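Local coordinates for protein Ala-tRNApro hydrolase ProX (Aeropyrum pernix, PDB 1WDV) that probably removes alanine by hydrolysis from mischarged alanyl-tRNA(Pro), as a putative free-standing trans-editing partner of prolyl-tRNA synthetase, at residues A[18-23]-A[128-133]; A[119-124]-A[134-139]. All coordinates share one frame; numbering follows the deposited sequence.

How the interactions relate
Both contacts belong to one three-stranded antiparallel sheet, whose middle strand 130-134 is shared: interaction 1 pairs it with outer strand 17-20, while interaction 2 pairs its C-terminal end with the start of outer strand 121-124. The two meet directly, Leu-132 N lying 2.8 Å from Gly-123 O, a probable hydrogen bond. Interaction 1 (18-23 with 128-133) is the more peripheral, centred about 14 Å from the chain centre, and relies on three backbone bonds with aliphatic and selenomethionine packing. Interaction 2 (119-124 with 134-139) is centred about 9 Å from it; two backbone bonds and a buried valine-phenylalanine-proline cluster lead into a capped helix, while its lysines remain exposed.

Interaction 1 of 2, residues A[18-23]-A[128-133]; sequences LLIMQK and ENALLE
With CG anti to the carbonyl carbon (chi1 -50°) and further bends at chi2 and chi3, selenomethionine Met-21 curls so that its SE reaches CD1 of Leu-131 at 3.7 Å, the two side chains crossing obliquely. Asn-129 instead sets CG in the crowded position between backbone N and carbonyl carbon (chi1 71°), which lays its amide alongside Ile-20, with ND2 3.7 Å from CG2. ND2 also donates to a water that in turn donates to Gln-22 O, bridging the loop beyond the strand. The pairing is that of an antiparallel sheet edge: Leu-19 and Leu-131 form a hydrogen-bonded pair, with N to O distances of 2.8 Å in both directions, flanked by non-hydrogen-bonded pairs Leu-18/Leu-132 and Ile-20/Ala-130. Met-21 N continues the pattern to Asn-129 O, at 2.8 Å and nearly straight (171°). Leu-19 and Leu-131 share one face, against Leu-35 of helix 28-35. On the other, Ile-20 CD1 rests 3.9 Å from Ala-130 CB, and Leu-18 CD2 approaches Leu-132 CD1 at 4.1 Å. Glu-133 OE1 lies near Leu-19 CD1 but is salt-bridged to Arg-17.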
ATOM      1  N   LEU A  18      -2.985  -0.632 -14.244  1.00  8.96           N
ATOM      2  CA  LEU A  18      -2.625   0.706 -13.770  1.00 10.14           C
ATOM      3  C   LEU A  18      -3.624   1.690 -14.389  1.00 11.61           C
ATOM      4  O   LEU A  18      -3.825   1.701 -15.616  1.00 15.51           O
ATOM      5  CB  LEU A  18      -1.204   1.106 -14.186  1.00 16.14           C
ATOM      6  CG  LEU A  18      -0.015   0.532 -13.418  1.00 18.34           C
ATOM      7  CD1 LEU A  18       1.243   1.161 -13.984  1.00 26.40           C
ATOM      8  CD2 LEU A  18      -0.137   0.830 -11.909  1.00 14.54           C
ATOM      9  N   LEU A  19      -4.263   2.496 -13.554  1.00  9.83           N
ATOM     10  CA  LEU A  19      -5.225   3.485 -14.024  1.00 10.80           C
ATOM     11  C   LEU A  19      -4.526   4.818 -13.872  1.00 10.39           C
ATOM     12  O   LEU A  19      -3.845   5.062 -12.875  1.00 10.65           O
ATOM     13  CB  LEU A  19      -6.501   3.432 -13.199  1.00 11.42           C
ATOM     14  CG  LEU A  19      -7.264   2.097 -13.260  1.00 14.45           C
ATOM     15  CD1 LEU A  19      -8.533   2.262 -12.466  1.00 17.15           C
ATOM     16  CD2 LEU A  19      -7.575   1.680 -14.718  1.00 18.78           C
ATOM     17  N   ILE A  20      -4.682   5.691 -14.863  1.00 10.83           N
ATOM     18  CA  ILE A  20      -3.984   6.979 -14.826  1.00 10.16           C
ATOM     19  C   ILE A  20      -4.884   8.167 -14.582  1.00  9.48           C
ATOM     20  O   ILE A  20      -5.887   8.325 -15.256  1.00  9.98           O
ATOM     21  CB  ILE A  20      -3.269   7.208 -16.180  1.00 11.08           C
ATOM     22  CG1 ILE A  20      -2.475   5.958 -16.567  1.00 12.89           C
ATOM     23  CG2 ILE A  20      -2.382   8.441 -16.094  1.00 12.73           C
ATOM     24  CD1 ILE A  20      -1.453   5.532 -15.527  1.00 16.04           C
HETATM   25  N   MSE A  21      -4.526   9.009 -13.621  1.00  8.57           N
HETATM   26  CA  MSE A  21      -5.300  10.214 -13.321  1.00  9.91           C
HETATM   27  C   MSE A  21      -4.628  11.344 -14.107  1.00 10.46           C
HETATM   28  O   MSE A  21      -3.426  11.504 -14.063  1.00 11.56           O
HETATM   29  CB  MSE A  21      -5.239  10.494 -11.821  1.00 13.20           C
HETATM   30  CG  MSE A  21      -5.568   9.264 -10.985  1.00 11.73           C
HETATM   31 SE   MSE A  21      -7.387   8.731 -11.268  1.00 30.95          SE
HETATM   32  CE  MSE A  21      -7.946  10.413 -10.912  1.00  5.54           C
ATOM     33  N   GLN A  22      -5.401  12.132 -14.841  1.00 13.82           N
ATOM     34  CA  GLN A  22      -4.807  13.195 -15.649  1.00 11.98           C
ATOM     35  C   GLN A  22      -3.950  14.134 -14.789  1.00 14.63           C
ATOM     36  O   GLN A  22      -2.859  14.554 -15.194  1.00 16.16           O
ATOM     37  CB  GLN A  22      -5.912  13.958 -16.375  1.00 14.11           C
ATOM     38  CG  GLN A  22      -5.373  14.832 -17.482  1.00 14.74           C
ATOM     39  CD  GLN A  22      -5.113  16.233 -16.997  1.00 19.20           C
ATOM     40  OE1 GLN A  22      -5.979  16.829 -16.355  1.00 19.14           O
ATOM     41  NE2 GLN A  22      -3.917  16.777 -17.302  1.00 18.56           N
ATOM     42  N   LYS A  23      -4.460  14.468 -13.611  1.00 14.23           N
ATOM     43  CA  LYS A  23      -3.727  15.277 -12.654  1.00 16.81           C
ATOM     44  C   LYS A  23      -3.649  14.406 -11.408  1.00 17.47           C
ATOM     45  O   LYS A  23      -4.612  13.744 -11.044  1.00 15.06           O
ATOM     46  CB  LYS A  23      -4.480  16.572 -12.345  1.00 19.49           C
ATOM     47  CG  LYS A  23      -4.449  17.540 -13.522  1.00 22.58           C
ATOM     48  CD  LYS A  23      -5.289  18.769 -13.282  1.00 25.66           C
ATOM     49  CE  LYS A  23      -5.248  19.686 -14.500  1.00 26.69           C
ATOM     50  NZ  LYS A  23      -5.937  20.972 -14.188  1.00 34.87           N
ATOM     51  N   GLU A 128       2.873   9.336  -8.979  1.00 16.10           N
ATOM     52  CA  GLU A 128       1.868  10.163  -8.322  1.00 17.64           C
ATOM     53  C   GLU A 128       0.520  10.137  -9.027  1.00 16.97           C
ATOM     54  O   GLU A 128      -0.521  10.309  -8.388  1.00 18.59           O
ATOM     55  CB  GLU A 128       2.353  11.616  -8.246  1.00 23.59           C
ATOM     56  CG  GLU A 128       3.429  11.888  -7.208  1.00 32.08           C
ATOM     57  CD  GLU A 128       2.887  11.889  -5.782  1.00 35.08           C
ATOM     58  OE1 GLU A 128       1.648  11.998  -5.616  1.00 39.92           O
ATOM     59  OE2 GLU A 128       3.702  11.798  -4.828  1.00 36.81           O
ATOM     60  N   ASN A 129       0.534   9.933 -10.343  1.00 15.41           N
ATOM     61  CA  ASN A 129      -0.703   9.924 -11.125  1.00 16.11           C
ATOM     62  C   ASN A 129      -1.215   8.539 -11.517  1.00 13.82           C
ATOM     63  O   ASN A 129      -2.109   8.416 -12.360  1.00 14.01           O
ATOM     64  CB  ASN A 129      -0.500  10.752 -12.400  1.00 19.07           C
ATOM     65  CG  ASN A 129       0.419  10.076 -13.399  1.00 18.72           C
ATOM     66  OD1 ASN A 129       1.193   9.184 -13.053  1.00 21.50           O
ATOM     67  ND2 ASN A 129       0.356  10.513 -14.653  1.00 23.21           N
ATOM     68  N   ALA A 130      -0.673   7.485 -10.912  1.00 12.09           N
ATOM     69  CA  ALA A 130      -1.119   6.160 -11.303  1.00  9.11           C
ATOM     70  C   ALA A 130      -1.630   5.390 -10.112  1.00  9.76           C
ATOM     71  O   ALA A 130      -1.031   5.421  -9.039  1.00 11.42           O
ATOM     72  CB  ALA A 130       0.043   5.364 -11.964  1.00  9.88           C
ATOM     73  N   LEU A 131      -2.772   4.739 -10.304  1.00  9.91           N
ATOM     74  CA  LEU A 131      -3.356   3.903  -9.282  1.00 10.34           C
ATOM     75  C   LEU A 131      -3.320   2.441  -9.735  1.00  9.56           C
ATOM     76  O   LEU A 131      -3.578   2.129 -10.898  1.00 12.21           O
ATOM     77  CB  LEU A 131      -4.804   4.331  -9.022  1.00  9.96           C
ATOM     78  CG  LEU A 131      -4.906   5.746  -8.436  1.00 15.56           C
ATOM     79  CD1 LEU A 131      -6.294   6.307  -8.744  1.00 21.46           C
ATOM     80  CD2 LEU A 131      -4.677   5.710  -6.934  1.00 20.78           C
ATOM     81  N   LEU A 132      -2.997   1.535  -8.813  1.00  7.02           N
ATOM     82  CA  LEU A 132      -2.957   0.116  -9.150  1.00  6.49           C
ATOM     83  C   LEU A 132      -4.273  -0.534  -8.753  1.00  5.93           C
ATOM     84  O   LEU A 132      -4.630  -0.550  -7.571  1.00  7.38           O
ATOM     85  CB  LEU A 132      -1.832  -0.580  -8.378  1.00  8.55           C
ATOM     86  CG  LEU A 132      -1.760  -2.117  -8.471  1.00  7.63           C
ATOM     87  CD1 LEU A 132      -1.426  -2.516  -9.901  1.00 11.68           C
ATOM     88  CD2 LEU A 132      -0.692  -2.632  -7.498  1.00  9.02           C
ATOM     89  N   GLU A 133      -4.998  -1.062  -9.739  1.00  5.38           N
ATOM     90  CA  GLU A 133      -6.259  -1.736  -9.473  1.00  5.60           C
ATOM     91  C   GLU A 133      -5.877  -3.192  -9.224  1.00  7.57           C
ATOM     92  O   GLU A 133      -5.328  -3.857 -10.129  1.00  9.07           O
ATOM     93  CB  GLU A 133      -7.167  -1.644 -10.691  1.00  9.81           C
ATOM     94  CG  GLU A 133      -8.450  -2.437 -10.580  1.00 10.56           C
ATOM     95  CD  GLU A 133      -9.139  -2.478 -11.937  1.00 15.30           C
ATOM     96  OE1 GLU A 133      -9.843  -1.513 -12.280  1.00 19.15           O
ATOM     97  OE2 GLU A 133      -8.926  -3.448 -12.686  1.00 17.02           O
TER
HETATM   98  O   HOH W   1      -1.338  12.300 -16.105  1.00 34.25           O

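Interaction 2 of 2, residues A[119-124]-A[134-139]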
ATOM      1  N   LYS A 119     -13.212  -7.296  -3.487  1.00 10.20           N
ATOM      2  CA  LYS A 119     -12.589  -7.914  -4.651  1.00  9.93           C
ATOM      3  C   LYS A 119     -11.612  -7.011  -5.369  1.00  9.72           C
ATOM      4  O   LYS A 119     -10.617  -7.490  -5.912  1.00 12.55           O
ATOM      5  CB  LYS A 119     -13.659  -8.394  -5.640  1.00 14.78           C
ATOM      6  CG  LYS A 119     -14.566  -9.443  -5.003  1.00 20.86           C
ATOM      7  CD  LYS A 119     -15.152 -10.413  -6.017  1.00 25.32           C
ATOM      8  CE  LYS A 119     -15.601 -11.700  -5.317  1.00 29.30           C
ATOM      9  NZ  LYS A 119     -16.064 -12.721  -6.292  1.00 33.37           N
ATOM     10  N   LYS A 120     -11.882  -5.712  -5.356  1.00  8.73           N
ATOM     11  CA  LYS A 120     -11.035  -4.771  -6.072  1.00  8.42           C
ATOM     12  C   LYS A 120     -10.777  -3.510  -5.262  1.00  8.57           C
ATOM     13  O   LYS A 120     -11.696  -2.924  -4.667  1.00  9.71           O
ATOM     14  CB  LYS A 120     -11.720  -4.418  -7.396  1.00 14.23           C
ATOM     15  CG  LYS A 120     -11.032  -3.385  -8.255  1.00 19.67           C
ATOM     16  CD  LYS A 120     -11.756  -3.290  -9.608  1.00 23.97           C
ATOM     17  CE  LYS A 120     -11.770  -4.659 -10.311  1.00 25.83           C
ATOM     18  NZ  LYS A 120     -12.516  -4.666 -11.622  1.00 32.92           N
ATOM     19  N   VAL A 121      -9.511  -3.117  -5.196  1.00  5.55           N
ATOM     20  CA  VAL A 121      -9.140  -1.880  -4.493  1.00  4.49           C
ATOM     21  C   VAL A 121      -8.143  -1.161  -5.373  1.00  5.04           C
ATOM     22  O   VAL A 121      -7.669  -1.714  -6.382  1.00  6.03           O
ATOM     23  CB  VAL A 121      -8.531  -2.114  -3.079  1.00  4.05           C
ATOM     24  CG1 VAL A 121      -9.592  -2.780  -2.164  1.00  6.24           C
ATOM     25  CG2 VAL A 121      -7.280  -2.981  -3.168  1.00  5.78           C
ATOM     26  N   TYR A 122      -7.853   0.087  -5.013  1.00  4.14           N
ATOM     27  CA  TYR A 122      -6.951   0.900  -5.830  1.00  5.49           C
ATOM     28  C   TYR A 122      -5.847   1.449  -4.964  1.00  5.72           C
ATOM     29  O   TYR A 122      -6.103   2.270  -4.063  1.00  5.62           O
ATOM     30  CB  TYR A 122      -7.743   2.056  -6.468  1.00  4.60           C
ATOM     31  CG  TYR A 122      -8.921   1.595  -7.274  1.00  5.92           C
ATOM     32  CD1 TYR A 122     -10.161   1.382  -6.674  1.00  8.14           C
ATOM     33  CD2 TYR A 122      -8.771   1.276  -8.620  1.00 11.37           C
ATOM     34  CE1 TYR A 122     -11.236   0.850  -7.397  1.00 12.33           C
ATOM     35  CE2 TYR A 122      -9.821   0.747  -9.349  1.00 12.39           C
ATOM     36  CZ  TYR A 122     -11.045   0.533  -8.736  1.00 14.79           C
ATOM     37  OH  TYR A 122     -12.077  -0.020  -9.462  1.00 20.52           O
ATOM     38  N   GLY A 123      -4.620   0.988  -5.227  1.00  7.73           N
ATOM     39  CA  GLY A 123      -3.479   1.415  -4.434  1.00  7.69           C
ATOM     40  C   GLY A 123      -2.482   2.264  -5.207  1.00  8.25           C
ATOM     41  O   GLY A 123      -2.780   2.738  -6.309  1.00  8.83           O
ATOM     42  N   GLY A 124      -1.306   2.474  -4.624  1.00  9.06           N
ATOM     43  CA  GLY A 124      -0.306   3.287  -5.305  1.00  9.16           C
ATOM     44  C   GLY A 124       0.185   2.548  -6.536  1.00 10.16           C
ATOM     45  O   GLY A 124       0.466   1.351  -6.485  1.00  8.98           O
ATOM     46  N   PHE A 134      -6.138  -3.677  -8.010  1.00  6.98           N
ATOM     47  CA  PHE A 134      -5.770  -5.058  -7.658  1.00  6.72           C
ATOM     48  C   PHE A 134      -6.700  -5.730  -6.645  1.00  8.25           C
ATOM     49  O   PHE A 134      -7.542  -5.104  -6.027  1.00  9.07           O
ATOM     50  CB  PHE A 134      -4.323  -5.078  -7.108  1.00  5.74           C
ATOM     51  CG  PHE A 134      -4.167  -4.514  -5.704  1.00  5.43           C
ATOM     52  CD1 PHE A 134      -4.165  -5.364  -4.587  1.00  5.74           C
ATOM     53  CD2 PHE A 134      -3.987  -3.139  -5.495  1.00  5.44           C
ATOM     54  CE1 PHE A 134      -3.987  -4.849  -3.300  1.00  5.06           C
ATOM     55  CE2 PHE A 134      -3.804  -2.613  -4.215  1.00  5.82           C
ATOM     56  CZ  PHE A 134      -3.806  -3.472  -3.103  1.00  6.28           C
ATOM     57  N   SER A 135      -6.504  -7.029  -6.469  1.00  7.89           N
ATOM     58  CA  SER A 135      -7.302  -7.812  -5.523  1.00  6.82           C
ATOM     59  C   SER A 135      -6.482  -8.039  -4.270  1.00  7.23           C
ATOM     60  O   SER A 135      -5.386  -8.573  -4.346  1.00  6.97           O
ATOM     61  CB  SER A 135      -7.614  -9.187  -6.118  1.00  9.15           C
ATOM     62  OG  SER A 135      -7.898 -10.119  -5.072  1.00  8.52           O
ATOM     63  N   PRO A 136      -7.004  -7.647  -3.099  1.00  7.40           N
ATOM     64  CA  PRO A 136      -6.292  -7.839  -1.840  1.00  6.98           C
ATOM     65  C   PRO A 136      -5.924  -9.307  -1.627  1.00  6.65           C
ATOM     66  O   PRO A 136      -4.793  -9.629  -1.273  1.00  7.85           O
ATOM     67  CB  PRO A 136      -7.282  -7.333  -0.802  1.00  8.37           C
ATOM     68  CG  PRO A 136      -7.930  -6.165  -1.532  1.00  7.13           C
ATOM     69  CD  PRO A 136      -8.169  -6.755  -2.927  1.00  9.33           C
ATOM     70  N   ARG A 137      -6.871 -10.206  -1.859  1.00  8.09           N
ATOM     71  CA  ARG A 137      -6.542 -11.616  -1.672  1.00  7.85           C
ATOM     72  C   ARG A 137      -5.430 -12.087  -2.585  1.00  9.17           C
ATOM     73  O   ARG A 137      -4.564 -12.858  -2.150  1.00  8.47           O
ATOM     74  CB  ARG A 137      -7.772 -12.479  -1.895  1.00  7.03           C
ATOM     75  CG  ARG A 137      -8.707 -12.311  -0.753  1.00 13.95           C
ATOM     76  CD  ARG A 137      -9.858 -13.289  -0.846  1.00 20.63           C
ATOM     77  NE  ARG A 137     -10.439 -13.476   0.470  1.00 22.07           N
ATOM     78  CZ  ARG A 137     -11.717 -13.743   0.667  1.00 26.32           C
ATOM     79  NH1 ARG A 137     -12.534 -13.849  -0.382  1.00 28.13           N
ATOM     80  NH2 ARG A 137     -12.170 -13.908   1.902  1.00 28.38           N
ATOM     81  N   GLU A 138      -5.442 -11.632  -3.835  1.00  7.61           N
ATOM     82  CA  GLU A 138      -4.398 -12.039  -4.777  1.00  8.86           C
ATOM     83  C   GLU A 138      -3.051 -11.468  -4.322  1.00 11.21           C
ATOM     84  O   GLU A 138      -2.013 -12.112  -4.470  1.00 10.18           O
ATOM     85  CB  GLU A 138      -4.726 -11.577  -6.201  1.00  9.73           C
ATOM     86  CG  GLU A 138      -5.956 -12.311  -6.797  1.00 10.50           C
ATOM     87  CD  GLU A 138      -6.290 -11.867  -8.223  1.00 15.64           C
ATOM     88  OE1 GLU A 138      -5.629 -10.954  -8.765  1.00 11.89           O
ATOM     89  OE2 GLU A 138      -7.240 -12.437  -8.808  1.00 15.84           O
ATOM     90  N   LEU A 139      -3.081 -10.273  -3.733  1.00  6.35           N
ATOM     91  CA  LEU A 139      -1.860  -9.661  -3.263  1.00  5.24           C
ATOM     92  C   LEU A 139      -1.284 -10.518  -2.136  1.00  9.19           C
ATOM     93  O   LEU A 139      -0.096 -10.826  -2.105  1.00  9.16           O
ATOM     94  CB  LEU A 139      -2.149  -8.243  -2.746  1.00  6.58           C
ATOM     95  CG  LEU A 139      -0.974  -7.609  -2.010  1.00  6.30           C
ATOM     96  CD1 LEU A 139       0.148  -7.369  -2.982  1.00 11.07           C
ATOM     97  CD2 LEU A 139      -1.439  -6.279  -1.352  1.00  5.46           C
TER
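Val-121 and Phe-134 form an antiparallel hydrogen-bonded pair: Val-121 N donates to Phe-134 O at 2.9 Å, nearly along the C=O axis, and Phe-134 N returns a bond to Val-121 O at 3.0 Å, in the carbonyl plane. Both side chains emerge on the same face of the sheet. Phe-134 holds CG in the crowded position between its backbone N and carbonyl carbon (chi1 74°), a torsion that brings the ring back across the neighbouring strand. Val-121 CG2, itself in the crowded position, sits over one ring face in a CH-pi contact, 3.7 Å from the centroid and 18° off the normal. It is displaced toward the rim, so CZ is its nearest ring atom, at 3.5 Å. Gly-123 N meets the edge of the ring, 3.8 Å from CE2; a CB here would point toward the ring, so the absence of a side chain leaves room for its edge. Val-43 of strand 43-50 touches both Val-121 and Phe-134, and the indole of Trp-16 meets the Phe-134 ring at an inclined angle. The valine also reaches tip to tip toward Pro-136, whose CG lies 3.6 Å from Val-121 CG2. An alanine in place of Phe-134 would remove the ring beneath Val-121 CG2 and beside Gly-123, and would probably loosen this buried packing. Just past the strand, Ser-135 turns OG anti to its backbone N (chi1 157°), and OG accepts from Glu-138 N at 3.1 Å. Leu-139 N bonds to Ser-135 O, starting the regular helical pattern. Serine at the N-cap followed by proline in the first turn is a classic helix start, here making the strand-to-helix junction from 130-134 to 136-143 within the aminoacyl-tRNA editing domain.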